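Local atomic coordinates of type 6 secretion amidase effector 2 (Salmonella typhi, PDB entry 6WIN), a protein that probably hydrolyses amide bonds in bacterial cell-wall peptidoglycan, as an antibacterial amidase toxin of the type VI secretion system. Residues A[43-48]-A[75-80]; A[57-62]-A[126-131]; A[83-88]-A[103-108]. All blocks are in the same frame, centred on the assembly; numbering follows the deposited sequence.

Interaction 1 (A[43-48]-A[75-80])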
ATOM      1  N   ALA A  43     -10.821   3.830  -2.584  1.00 16.70           N
ATOM      2  CA  ALA A  43     -11.529   2.598  -2.912  1.00 19.94           C
ATOM      3  C   ALA A  43     -10.708   1.372  -2.515  1.00 19.61           C
ATOM      4  O   ALA A  43      -9.472   1.404  -2.516  1.00 19.63           O
ATOM      5  CB  ALA A  43     -11.833   2.553  -4.412  1.00 20.12           C
ATOM      6  N   ALA A  44     -11.405   0.279  -2.183  1.00 16.16           N
ATOM      7  CA  ALA A  44     -10.730  -0.977  -1.867  1.00 19.70           C
ATOM      8  C   ALA A  44      -9.950  -1.474  -3.076  1.00 18.18           C
ATOM      9  O   ALA A  44     -10.353  -1.284  -4.223  1.00 18.63           O
ATOM     10  CB  ALA A  44     -11.735  -2.053  -1.425  1.00 17.21           C
ATOM     11  N   VAL A  45      -8.817  -2.118  -2.812  1.00 18.73           N
ATOM     12  CA  VAL A  45      -7.998  -2.684  -3.880  1.00 16.44           C
ATOM     13  C   VAL A  45      -8.485  -4.077  -4.278  1.00 19.28           C
ATOM     14  O   VAL A  45      -8.732  -4.350  -5.455  1.00 19.13           O
ATOM     15  CB  VAL A  45      -6.520  -2.715  -3.443  1.00 17.70           C
ATOM     16  CG1 VAL A  45      -5.677  -3.512  -4.445  1.00 18.56           C
ATOM     17  CG2 VAL A  45      -5.987  -1.293  -3.239  1.00 15.43           C
ATOM     18  N   PHE A  46      -8.626  -4.987  -3.314  1.00 19.61           N
ATOM     19  CA  PHE A  46      -9.003  -6.361  -3.637  1.00 21.73           C
ATOM     20  C   PHE A  46     -10.442  -6.404  -4.146  1.00 20.73           C
ATOM     21  O   PHE A  46     -11.361  -5.949  -3.463  1.00 20.44           O
ATOM     22  CB  PHE A  46      -8.847  -7.264  -2.418  1.00 16.78           C
ATOM     23  CG  PHE A  46      -9.058  -8.723  -2.727  1.00 19.58           C
ATOM     24  CD1 PHE A  46      -8.077  -9.446  -3.396  1.00 17.58           C
ATOM     25  CD2 PHE A  46     -10.239  -9.356  -2.388  1.00 20.71           C
ATOM     26  CE1 PHE A  46      -8.259 -10.780  -3.701  1.00 19.35           C
ATOM     27  CE2 PHE A  46     -10.434 -10.704  -2.688  1.00 19.99           C
ATOM     28  CZ  PHE A  46      -9.440 -11.413  -3.346  1.00 20.66           C
ATOM     29  N   GLY A  47     -10.642  -6.969  -5.337  1.00 24.22           N
ATOM     30  CA  GLY A  47     -11.943  -6.987  -5.965  1.00 20.17           C
ATOM     31  C   GLY A  47     -12.224  -5.817  -6.885  1.00 27.70           C
ATOM     32  O   GLY A  47     -13.135  -5.908  -7.714  1.00 27.99           O
ATOM     33  N   ASN A  48     -11.465  -4.726  -6.768  1.00 27.23           N
ATOM     34  CA  ASN A  48     -11.665  -3.531  -7.589  1.00 23.64           C
ATOM     35  C   ASN A  48     -11.275  -3.830  -9.031  1.00 25.40           C
ATOM     36  O   ASN A  48     -10.098  -4.051  -9.329  1.00 33.71           O
ATOM     37  CB  ASN A  48     -10.836  -2.381  -7.026  1.00 24.78           C
ATOM     38  CG  ASN A  48     -11.157  -1.033  -7.670  1.00 30.11           C
ATOM     39  OD1 ASN A  48     -11.661  -0.962  -8.788  1.00 35.25           O
ATOM     40  ND2 ASN A  48     -10.851   0.043  -6.958  1.00 24.57           N
ATOM     41  N   ALA A  75       2.471   0.651  -0.831  1.00 16.15           N
ATOM     42  CA  ALA A  75       3.050  -0.078  -1.954  1.00 17.65           C
ATOM     43  C   ALA A  75       2.464   0.442  -3.260  1.00 15.81           C
ATOM     44  O   ALA A  75       1.524   1.238  -3.268  1.00 14.70           O
ATOM     45  CB  ALA A  75       2.807  -1.590  -1.815  1.00 14.77           C
ATOM     46  N   PHE A  76       3.044  -0.018  -4.369  1.00 13.70           N
ATOM     47  CA  PHE A  76       2.468   0.180  -5.694  1.00 18.58           C
ATOM     48  C   PHE A  76       1.692  -1.070  -6.093  1.00 18.25           C
ATOM     49  O   PHE A  76       2.222  -2.181  -6.020  1.00 17.59           O
ATOM     50  CB  PHE A  76       3.537   0.456  -6.757  1.00 15.75           C
ATOM     51  CG  PHE A  76       4.331   1.720  -6.545  1.00 18.66           C
ATOM     52  CD1 PHE A  76       3.795   2.963  -6.876  1.00 17.95           C
ATOM     53  CD2 PHE A  76       5.623   1.663  -6.056  1.00 16.27           C
ATOM     54  CE1 PHE A  76       4.535   4.121  -6.714  1.00 14.73           C
ATOM     55  CE2 PHE A  76       6.372   2.819  -5.888  1.00 15.24           C
ATOM     56  CZ  PHE A  76       5.816   4.055  -6.213  1.00 18.16           C
ATOM     57  N   PHE A  77       0.452  -0.885  -6.539  1.00 20.04           N
ATOM     58  CA  PHE A  77      -0.341  -2.008  -7.024  1.00 20.54           C
ATOM     59  C   PHE A  77       0.207  -2.528  -8.352  1.00 20.50           C
ATOM     60  O   PHE A  77       0.555  -1.744  -9.240  1.00 21.05           O
ATOM     61  CB  PHE A  77      -1.793  -1.578  -7.197  1.00 13.28           C
ATOM     62  CG  PHE A  77      -2.669  -2.624  -7.797  1.00 17.84           C
ATOM     63  CD1 PHE A  77      -3.142  -3.674  -7.022  1.00 15.65           C
ATOM     64  CD2 PHE A  77      -3.044  -2.550  -9.133  1.00 18.39           C
ATOM     65  CE1 PHE A  77      -3.975  -4.652  -7.578  1.00 19.07           C
ATOM     66  CE2 PHE A  77      -3.872  -3.512  -9.695  1.00 20.22           C
ATOM     67  CZ  PHE A  77      -4.341  -4.565  -8.920  1.00 20.16           C
ATOM     68  N   LEU A  78       0.269  -3.854  -8.498  1.00 15.52           N
ATOM     69  CA  LEU A  78       0.677  -4.450  -9.773  1.00 18.17           C
ATOM     70  C   LEU A  78      -0.416  -5.261 -10.454  1.00 21.42           C
ATOM     71  O   LEU A  78      -0.535  -5.205 -11.676  1.00 23.73           O
ATOM     72  CB  LEU A  78       1.915  -5.348  -9.596  1.00 15.32           C
ATOM     73  CG  LEU A  78       3.234  -4.722  -9.140  1.00 21.72           C
ATOM     74  CD1 LEU A  78       4.321  -5.799  -9.042  1.00 19.07           C
ATOM     75  CD2 LEU A  78       3.673  -3.571 -10.048  1.00 21.04           C
ATOM     76  N   GLY A  79      -1.206  -6.025  -9.708  1.00 21.04           N
ATOM     77  CA  GLY A  79      -2.236  -6.865 -10.298  1.00 15.06           C
ATOM     78  C   GLY A  79      -2.927  -7.657  -9.209  1.00 18.33           C
ATOM     79  O   GLY A  79      -2.576  -7.568  -8.028  1.00 17.27           O
ATOM     80  N   GLN A  80      -3.928  -8.443  -9.612  1.00 20.61           N
ATOM     81  CA  GLN A  80      -4.654  -9.240  -8.628  1.00 19.30           C
ATOM     82  C   GLN A  80      -5.311 -10.447  -9.287  1.00 19.57           C
ATOM     83  O   GLN A  80      -5.524 -10.492 -10.503  1.00 15.84           O
ATOM     84  CB  GLN A  80      -5.706  -8.400  -7.883  1.00 20.05           C
ATOM     85  CG  GLN A  80      -6.914  -7.976  -8.715  1.00 17.69           C
ATOM     86  CD  GLN A  80      -7.895  -7.127  -7.919  1.00 26.44           C
ATOM     87  OE1 GLN A  80      -8.478  -7.590  -6.932  1.00 22.47           O
ATOM     88  NE2 GLN A  80      -8.067  -5.868  -8.332  1.00 24.08           N
TER
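Gln80 reaches across to the turn at Val45-Asn48 and presents its carboxamide to the turn's backbone, while Val45 meets the ring of Phe77 beside it. CG of Gln80 lies between its own backbone N and carbonyl carbon (chi1 70°), and the chain runs extended beyond it. Gln80 OE1 accepts the N-H of Gly47 at 2.8 Å, in the carbonyl plane and on a lone pair; Gln80 NE2 makes a weak, bent bond to Val45 O at 3.3 Å. One amide therefore engages two peptide groups of a type II turn, itself closed by Asn48 N to Val45 O at 3.1 Å. Gly47 takes the positive phi (92°) usual for the third residue of such a turn. The Phe46 ring is inclined to the amide plane by 42°, with CD1 4.0 Å from Gln80 OE1. The Val45 and Phe77 side chains run antiparallel past one another, Val45 CG1 touching Phe77 CD1 at 3.6 Å. Asn48 ND2 bonds to Ala44 O at 3.1 Å, and its OD1 takes Asn50 N. Ile57 of strand 56-59 packs on both Val45 and Phe77, joining the turn after strand 40-44 to strand 74-81.

Interaction 2 (A[57-62]-A[126-131]); sequences IATFVN and AEAYFI
Thr59 and Tyr129 run alongside each other in the same direction, the threonine methyl CG2 sitting 3.6 Å above the plane of the tyrosine ring and displaced toward its rim, a CH-pi contact. CG2 is anti to the carbonyl carbon of Thr59, which leaves OG1 between the backbone N and that carbon (chi1 60°), where it bonds to His73 N, just before strand 74-81; Tyr129 OH finds Ser123 O. Ile57 crosses the same ring at about a right angle, with Ile57 CD1 4.1 Å from Tyr129 CD2. This is the close-packed, buried side, completed by Arg103 and Ile105 against Tyr129. The backbones beneath are neighbouring strands of a six-stranded antiparallel sheet, consistent with the papain-like fold of cysteine amidases: Ala58 and Phe130 form a hydrogen-bonded pair, Ala58 N to Phe130 O at 3.0 Å and Phe130 N to Ala58 O at 2.8 Å, and Phe60 N extends the ladder to Ala128 O at 3.2 Å. Beyond Thr59, Phe60 and Phe130 cross obliquely without stacking; CD2 of Phe60 rests 3.7 Å from Phe130 CB, and the edge of the buried Phe60 ring approaches Phe130 O, with Phe60 CE2 at 3.6 Å. The looser side lies on the face of Ala58 and Phe130, where the Phe130 side chain remains partly exposed, and after Phe60 the two chains part.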
ATOM      1  N   ILE A  57      -1.167   2.407  -3.246  1.00 15.43           N
ATOM      2  CA  ILE A  57      -2.111   1.817  -2.308  1.00 15.60           C
ATOM      3  C   ILE A  57      -1.465   1.713  -0.929  1.00 17.71           C
ATOM      4  O   ILE A  57      -0.248   1.821  -0.776  1.00 15.22           O
ATOM      5  CB  ILE A  57      -2.605   0.442  -2.800  1.00 15.08           C
ATOM      6  CG1 ILE A  57      -1.442  -0.565  -2.860  1.00 19.13           C
ATOM      7  CG2 ILE A  57      -3.234   0.593  -4.182  1.00 17.33           C
ATOM      8  CD1 ILE A  57      -1.884  -1.991  -3.239  1.00 17.28           C
ATOM      9  N   ALA A  58      -2.300   1.504   0.088  1.00 18.13           N
ATOM     10  CA  ALA A  58      -1.806   1.457   1.459  1.00 18.23           C
ATOM     11  C   ALA A  58      -2.826   0.772   2.358  1.00 18.62           C
ATOM     12  O   ALA A  58      -4.002   0.660   2.019  1.00 17.69           O
ATOM     13  CB  ALA A  58      -1.512   2.862   1.995  1.00 18.17           C
ATOM     14  N   THR A  59      -2.352   0.327   3.518  1.00 18.89           N
ATOM     15  CA  THR A  59      -3.230  -0.111   4.596  1.00 17.96           C
ATOM     16  C   THR A  59      -3.955   1.090   5.201  1.00 16.66           C
ATOM     17  O   THR A  59      -3.321   2.085   5.559  1.00 15.18           O
ATOM     18  CB  THR A  59      -2.415  -0.801   5.688  1.00 23.56           C
ATOM     19  OG1 THR A  59      -1.444   0.133   6.190  1.00 18.48           O
ATOM     20  CG2 THR A  59      -1.691  -2.047   5.151  1.00 13.30           C
ATOM     21  N   PHE A  60      -5.276   0.990   5.346  1.00 16.59           N
ATOM     22  CA  PHE A  60      -6.075   2.065   5.926  1.00 16.76           C
ATOM     23  C   PHE A  60      -7.007   1.531   7.002  1.00 19.22           C
ATOM     24  O   PHE A  60      -7.610   0.467   6.844  1.00 17.96           O
ATOM     25  CB  PHE A  60      -6.931   2.782   4.876  1.00 18.95           C
ATOM     26  CG  PHE A  60      -6.185   3.801   4.073  1.00 19.75           C
ATOM     27  CD1 PHE A  60      -6.099   5.120   4.504  1.00 18.12           C
ATOM     28  CD2 PHE A  60      -5.595   3.451   2.871  1.00 14.85           C
ATOM     29  CE1 PHE A  60      -5.435   6.064   3.762  1.00 17.41           C
ATOM     30  CE2 PHE A  60      -4.926   4.391   2.124  1.00 15.12           C
ATOM     31  CZ  PHE A  60      -4.850   5.708   2.574  1.00 19.11           C
ATOM     32  N   VAL A  61      -7.149   2.304   8.074  1.00 23.79           N
ATOM     33  CA  VAL A  61      -8.022   1.973   9.192  1.00 21.94           C
ATOM     34  C   VAL A  61      -8.827   3.216   9.538  1.00 20.77           C
ATOM     35  O   VAL A  61      -8.248   4.280   9.786  1.00 20.79           O
ATOM     36  CB  VAL A  61      -7.224   1.500  10.420  1.00 22.15           C
ATOM     37  CG1 VAL A  61      -8.089   1.554  11.661  1.00 22.12           C
ATOM     38  CG2 VAL A  61      -6.627   0.107  10.187  1.00 21.63           C
ATOM     39  N   ASN A  62     -10.154   3.079   9.562  1.00 22.13           N
ATOM     40  CA  ASN A  62     -11.055   4.158   9.978  1.00 20.29           C
ATOM     41  C   ASN A  62     -10.767   5.430   9.188  1.00 25.42           C
ATOM     42  O   ASN A  62     -10.732   6.533   9.736  1.00 24.34           O
ATOM     43  CB  ASN A  62     -10.957   4.426  11.483  1.00 22.63           C
ATOM     44  CG  ASN A  62     -11.345   3.210  12.330  1.00 32.78           C
ATOM     45  OD1 ASN A  62     -12.228   2.433  11.962  1.00 26.62           O
ATOM     46  ND2 ASN A  62     -10.683   3.051  13.477  1.00 27.69           N
ATOM     47  N   ALA A 126      -4.657  -8.759   2.068  1.00 13.91           N
ATOM     48  CA  ALA A 126      -5.062  -8.065   0.847  1.00 15.67           C
ATOM     49  C   ALA A 126      -6.264  -7.154   1.054  1.00 17.80           C
ATOM     50  O   ALA A 126      -6.434  -6.189   0.302  1.00 15.05           O
ATOM     51  CB  ALA A 126      -5.384  -9.067  -0.258  1.00 20.69           C
ATOM     52  N   GLU A 127      -7.129  -7.457   2.027  1.00 17.03           N
ATOM     53  CA  GLU A 127      -8.337  -6.668   2.251  1.00 14.98           C
ATOM     54  C   GLU A 127      -8.070  -5.367   3.000  1.00 18.34           C
ATOM     55  O   GLU A 127      -8.953  -4.500   3.040  1.00 16.96           O
ATOM     56  CB  GLU A 127      -9.373  -7.510   3.013  1.00 20.89           C
ATOM     57  CG  GLU A 127      -9.909  -8.702   2.206  1.00 18.11           C
ATOM     58  CD  GLU A 127     -11.051  -9.421   2.906  1.00 23.66           C
ATOM     59  OE1 GLU A 127     -10.806 -10.506   3.464  1.00 23.24           O
ATOM     60  OE2 GLU A 127     -12.186  -8.895   2.901  1.00 24.97           O
ATOM     61  N   ALA A 128      -6.876  -5.202   3.575  1.00 16.41           N
ATOM     62  CA  ALA A 128      -6.533  -3.974   4.279  1.00 19.25           C
ATOM     63  C   ALA A 128      -6.091  -2.850   3.346  1.00 18.60           C
ATOM     64  O   ALA A 128      -5.883  -1.723   3.812  1.00 17.99           O
ATOM     65  CB  ALA A 128      -5.428  -4.252   5.302  1.00 20.32           C
ATOM     66  N   TYR A 129      -5.973  -3.107   2.050  1.00 19.41           N
ATOM     67  CA  TYR A 129      -5.350  -2.159   1.139  1.00 17.29           C
ATOM     68  C   TYR A 129      -6.393  -1.351   0.385  1.00 16.43           C
ATOM     69  O   TYR A 129      -7.346  -1.904  -0.174  1.00 15.77           O
ATOM     70  CB  TYR A 129      -4.419  -2.877   0.163  1.00 15.26           C
ATOM     71  CG  TYR A 129      -3.141  -3.258   0.853  1.00 19.78           C
ATOM     72  CD1 TYR A 129      -3.037  -4.461   1.566  1.00 13.73           C
ATOM     73  CD2 TYR A 129      -2.050  -2.397   0.842  1.00 16.53           C
ATOM     74  CE1 TYR A 129      -1.873  -4.794   2.232  1.00 15.66           C
ATOM     75  CE2 TYR A 129      -0.879  -2.717   1.493  1.00 18.42           C
ATOM     76  CZ  TYR A 129      -0.791  -3.916   2.185  1.00 19.97           C
ATOM     77  OH  TYR A 129       0.380  -4.205   2.839  1.00 19.01           O
ATOM     78  N   PHE A 130      -6.188  -0.039   0.357  1.00 15.22           N
ATOM     79  CA  PHE A 130      -7.086   0.886  -0.305  1.00 16.47           C
ATOM     80  C   PHE A 130      -6.249   1.882  -1.091  1.00 17.33           C
ATOM     81  O   PHE A 130      -5.100   2.150  -0.747  1.00 13.95           O
ATOM     82  CB  PHE A 130      -7.985   1.620   0.716  1.00 17.57           C
ATOM     83  CG  PHE A 130      -8.951   0.707   1.441  1.00 17.69           C
ATOM     84  CD1 PHE A 130     -10.291   0.688   1.098  1.00 19.68           C
ATOM     85  CD2 PHE A 130      -8.518  -0.126   2.462  1.00 16.66           C
ATOM     86  CE1 PHE A 130     -11.184  -0.167   1.751  1.00 20.00           C
ATOM     87  CE2 PHE A 130      -9.405  -0.970   3.125  1.00 14.16           C
ATOM     88  CZ  PHE A 130     -10.731  -0.990   2.765  1.00 17.56           C
ATOM     89  N   ILE A 131      -6.842   2.429  -2.153  1.00 18.14           N
ATOM     90  CA  ILE A 131      -6.174   3.466  -2.922  1.00 15.75           C
ATOM     91  C   ILE A 131      -5.930   4.688  -2.046  1.00 18.57           C
ATOM     92  O   ILE A 131      -6.804   5.113  -1.273  1.00 16.29           O
ATOM     93  CB  ILE A 131      -7.011   3.806  -4.165  1.00 17.57           C
ATOM     94  CG1 ILE A 131      -7.147   2.569  -5.062  1.00 19.54           C
ATOM     95  CG2 ILE A 131      -6.389   4.957  -4.925  1.00 21.71           C
ATOM     96  CD1 ILE A 131      -7.947   2.798  -6.336  1.00 22.05           C
TER

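Interaction 3 (A[83-88]-A[103-108])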
ATOM      1  N   GLY A  83      -6.944 -15.024  -5.372  1.00 21.59           N
ATOM      2  CA  GLY A  83      -6.313 -15.303  -4.097  1.00 20.29           C
ATOM      3  C   GLY A  83      -5.546 -14.168  -3.438  1.00 20.51           C
ATOM      4  O   GLY A  83      -5.096 -14.317  -2.299  1.00 19.58           O
ATOM      5  N   GLY A  84      -5.367 -13.042  -4.111  1.00 19.20           N
ATOM      6  CA  GLY A  84      -4.646 -11.946  -3.497  1.00 18.76           C
ATOM      7  C   GLY A  84      -4.213 -10.921  -4.526  1.00 18.34           C
ATOM      8  O   GLY A  84      -4.685 -10.915  -5.661  1.00 16.37           O
ATOM      9  N   ILE A  85      -3.294 -10.050  -4.094  1.00 18.61           N
ATOM     10  CA  ILE A  85      -2.775  -8.975  -4.937  1.00 18.85           C
ATOM     11  C   ILE A  85      -1.255  -9.059  -5.009  1.00 18.98           C
ATOM     12  O   ILE A  85      -0.580  -9.476  -4.062  1.00 20.21           O
ATOM     13  CB  ILE A  85      -3.200  -7.577  -4.431  1.00 19.44           C
ATOM     14  CG1 ILE A  85      -2.696  -7.351  -3.002  1.00 21.95           C
ATOM     15  CG2 ILE A  85      -4.701  -7.406  -4.485  1.00 18.60           C
ATOM     16  CD1 ILE A  85      -2.924  -5.930  -2.484  1.00 20.72           C
ATOM     17  N   TRP A  86      -0.717  -8.648  -6.147  1.00 21.09           N
ATOM     18  CA  TRP A  86       0.716  -8.454  -6.319  1.00 20.97           C
ATOM     19  C   TRP A  86       1.031  -6.967  -6.171  1.00 17.67           C
ATOM     20  O   TRP A  86       0.391  -6.138  -6.820  1.00 17.51           O
ATOM     21  CB  TRP A  86       1.158  -8.957  -7.692  1.00 21.31           C
ATOM     22  CG  TRP A  86       1.330 -10.440  -7.772  1.00 18.99           C
ATOM     23  CD1 TRP A  86       0.430 -11.349  -8.258  1.00 22.65           C
ATOM     24  CD2 TRP A  86       2.475 -11.186  -7.364  1.00 18.08           C
ATOM     25  NE1 TRP A  86       0.952 -12.616  -8.180  1.00 23.17           N
ATOM     26  CE2 TRP A  86       2.206 -12.546  -7.631  1.00 19.97           C
ATOM     27  CE3 TRP A  86       3.711 -10.839  -6.805  1.00 22.00           C
ATOM     28  CZ2 TRP A  86       3.122 -13.558  -7.349  1.00 18.95           C
ATOM     29  CZ3 TRP A  86       4.624 -11.852  -6.527  1.00 23.95           C
ATOM     30  CH2 TRP A  86       4.321 -13.191  -6.801  1.00 19.40           C
ATOM     31  N   VAL A  87       1.990  -6.631  -5.298  1.00 17.62           N
ATOM     32  CA  VAL A  87       2.416  -5.249  -5.096  1.00 17.35           C
ATOM     33  C   VAL A  87       3.921  -5.136  -5.323  1.00 22.10           C
ATOM     34  O   VAL A  87       4.653  -6.125  -5.324  1.00 17.24           O
ATOM     35  CB  VAL A  87       2.057  -4.713  -3.689  1.00 20.44           C
ATOM     36  CG1 VAL A  87       0.575  -4.947  -3.369  1.00 14.38           C
ATOM     37  CG2 VAL A  87       2.960  -5.339  -2.626  1.00 17.41           C
HETATM   38  N   MSE A  88       4.373  -3.899  -5.513  1.00 17.32           N
HETATM   39  CA  MSE A  88       5.792  -3.539  -5.528  1.00 14.39           C
HETATM   40  C   MSE A  88       6.117  -2.684  -4.296  1.00 17.94           C
HETATM   41  O   MSE A  88       5.484  -1.628  -4.082  1.00 20.80           O
HETATM   42  CB  MSE A  88       6.116  -2.792  -6.830  1.00 16.29           C
HETATM   43  CG  MSE A  88       7.587  -2.444  -7.060  1.00 14.97           C
HETATM   44 SE   MSE A  88       8.605  -4.034  -7.550  1.00 19.49          SE
HETATM   45  CE  MSE A  88       7.925  -4.362  -9.443  1.00  8.56           C
ATOM     46  N   ARG A 103       5.813  -8.806  -4.361  1.00 22.79           N
ATOM     47  CA  ARG A 103       5.376  -9.872  -3.475  1.00 19.58           C
ATOM     48  C   ARG A 103       3.859 -10.014  -3.555  1.00 23.67           C
ATOM     49  O   ARG A 103       3.140  -9.094  -3.956  1.00 21.06           O
ATOM     50  CB  ARG A 103       5.830  -9.638  -2.027  1.00 22.65           C
ATOM     51  CG  ARG A 103       5.111  -8.495  -1.302  1.00 18.85           C
ATOM     52  CD  ARG A 103       5.539  -8.441   0.161  1.00 21.31           C
ATOM     53  NE  ARG A 103       4.907  -7.336   0.878  1.00 20.74           N
ATOM     54  CZ  ARG A 103       4.047  -7.478   1.881  1.00 20.23           C
ATOM     55  NH1 ARG A 103       3.705  -8.689   2.302  1.00 19.57           N
ATOM     56  NH2 ARG A 103       3.534  -6.400   2.471  1.00 17.06           N
ATOM     57  N   TYR A 104       3.390 -11.199  -3.167  1.00 20.29           N
ATOM     58  CA  TYR A 104       1.991 -11.590  -3.240  1.00 17.09           C
ATOM     59  C   TYR A 104       1.377 -11.416  -1.862  1.00 23.08           C
ATOM     60  O   TYR A 104       1.864 -12.006  -0.889  1.00 15.83           O
ATOM     61  CB  TYR A 104       1.872 -13.044  -3.682  1.00 21.39           C
ATOM     62  CG  TYR A 104       0.488 -13.561  -4.040  1.00 15.13           C
ATOM     63  CD1 TYR A 104      -0.247 -12.976  -5.052  1.00 17.49           C
ATOM     64  CD2 TYR A 104      -0.030 -14.694  -3.422  1.00 16.94           C
ATOM     65  CE1 TYR A 104      -1.483 -13.464  -5.410  1.00 21.26           C
ATOM     66  CE2 TYR A 104      -1.269 -15.204  -3.780  1.00 16.67           C
ATOM     67  CZ  TYR A 104      -1.983 -14.583  -4.776  1.00 19.75           C
ATOM     68  OH  TYR A 104      -3.200 -15.062  -5.153  1.00 21.18           O
ATOM     69  N   ILE A 105       0.324 -10.606  -1.785  1.00 18.35           N
ATOM     70  CA  ILE A 105      -0.423 -10.373  -0.558  1.00 21.76           C
ATOM     71  C   ILE A 105      -1.768 -11.069  -0.717  1.00 20.17           C
ATOM     72  O   ILE A 105      -2.552 -10.717  -1.606  1.00 20.06           O
ATOM     73  CB  ILE A 105      -0.588  -8.871  -0.280  1.00 21.38           C
ATOM     74  CG1 ILE A 105       0.783  -8.181  -0.290  1.00 19.09           C
ATOM     75  CG2 ILE A 105      -1.330  -8.637   1.034  1.00 16.94           C
ATOM     76  CD1 ILE A 105       0.754  -6.726   0.203  1.00 17.65           C
ATOM     77  N   ARG A 106      -2.018 -12.074   0.119  1.00 20.50           N
ATOM     78  CA  ARG A 106      -3.199 -12.910  -0.017  1.00 20.33           C
ATOM     79  C   ARG A 106      -4.427 -12.313   0.662  1.00 17.37           C
ATOM     80  O   ARG A 106      -4.335 -11.603   1.666  1.00 12.82           O
ATOM     81  CB  ARG A 106      -2.944 -14.291   0.572  1.00 21.16           C
ATOM     82  CG  ARG A 106      -1.616 -14.880   0.177  1.00 24.65           C
ATOM     83  CD  ARG A 106      -1.738 -16.357   0.017  1.00 23.80           C
ATOM     84  NE  ARG A 106      -2.521 -16.989   1.087  1.00 33.39           N
ATOM     85  CZ  ARG A 106      -2.178 -16.995   2.373  1.00 29.77           C
ATOM     86  NH1 ARG A 106      -2.960 -17.601   3.261  1.00 38.44           N
ATOM     87  NH2 ARG A 106      -1.053 -16.404   2.770  1.00 33.99           N
ATOM     88  N   LYS A 107      -5.585 -12.625   0.093  1.00 17.24           N
ATOM     89  CA  LYS A 107      -6.832 -12.548   0.832  1.00 19.44           C
ATOM     90  C   LYS A 107      -6.870 -13.713   1.812  1.00 20.45           C
ATOM     91  O   LYS A 107      -6.791 -14.879   1.409  1.00 21.11           O
ATOM     92  CB  LYS A 107      -8.022 -12.586  -0.122  1.00 20.89           C
ATOM     93  CG  LYS A 107      -9.364 -12.265   0.550  1.00 22.27           C
ATOM     94  CD  LYS A 107     -10.259 -13.487   0.582  1.00 22.45           C
ATOM     95  CE  LYS A 107     -11.604 -13.176   1.251  1.00 26.51           C
ATOM     96  NZ  LYS A 107     -11.450 -12.961   2.733  1.00 25.71           N
ATOM     97  N   LEU A 108      -6.911 -13.396   3.096  1.00 18.81           N
ATOM     98  CA  LEU A 108      -6.854 -14.396   4.147  1.00 17.28           C
ATOM     99  C   LEU A 108      -8.249 -14.949   4.430  1.00 19.53           C
ATOM    100  O   LEU A 108      -9.262 -14.294   4.181  1.00 21.60           O
ATOM    101  CB  LEU A 108      -6.257 -13.776   5.414  1.00 18.68           C
ATOM    102  CG  LEU A 108      -4.938 -13.045   5.168  1.00 24.55           C
ATOM    103  CD1 LEU A 108      -4.400 -12.444   6.455  1.00 25.71           C
ATOM    104  CD2 LEU A 108      -3.935 -14.012   4.554  1.00 24.97           C
TER
HETATM  105  O   HOH W   1      -6.402 -16.298  -0.960  1.00 26.97           O
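Residues Gly84-Val87 pair with Arg103-Arg106 as antiparallel strands at 152°, the hydrogen-bonded pairs Ile85/Ile105 and Val87/Arg103 alternating with the non-hydrogen-bonded pairs Gly84/Arg106 and Trp86/Tyr104. The motif is a beta hairpin with a long connection, and its second strand forms one margin of the sheet. Without a side chain, Gly84 lets its CA come within 3.9 Å of Arg106 CA. On the outer face Trp86 and Tyr104 cross at about a right angle. Tyr104 CB rests over the indole's six-membered ring, 3.8 Å from its centroid. With Tyr104 CG anti to the backbone N (chi1 -170°), the phenol ring, inclined by 43° to the five-membered ring, has Tyr104 CD1 3.4 Å from Trp86 NE1; its OH bonds to Asp81. On the other face, where Ile85, Val87 and Ile105 are buried, Ile105 CD1 meets Val87 CG2 at 3.8 Å and also lies 3.6 Å above the guanidinium plane of Arg103, toward its rim. That group is held by a salt bridge from NE to Asp89 and by bonds to Ser123 and Asn124. Past the ladder, Lys107 N donates to Gly83 O from above the carbonyl plane, and a water donates to both Gly83 O, at 2.7 Å, and Lys107 O, at 2.8 Å.

All three contacts belong to one antiparallel sheet with strand order 40-44, 129-133, 56-59, 74-81, 84-89, 101-106. Interaction 2 joins two inner neighbours, interaction 3 the hairpin at one margin, and interaction 1 runs from the turn following the opposite margin strand over to 74-81. The centre of interaction 1 lies about 9 Å from the centres of interaction 2 and interaction 3, which are themselves about 12 Å apart. Along the chain, 1 and 2 interlock, 1 precedes 3, and 3 is nested within the loop closed by 2. Lys107 NZ and Glu127 OE1, 2.6 Å apart, form a salt bridge between 3 and 2. The sheet brings segments far apart in sequence together, consistent with one compact fold.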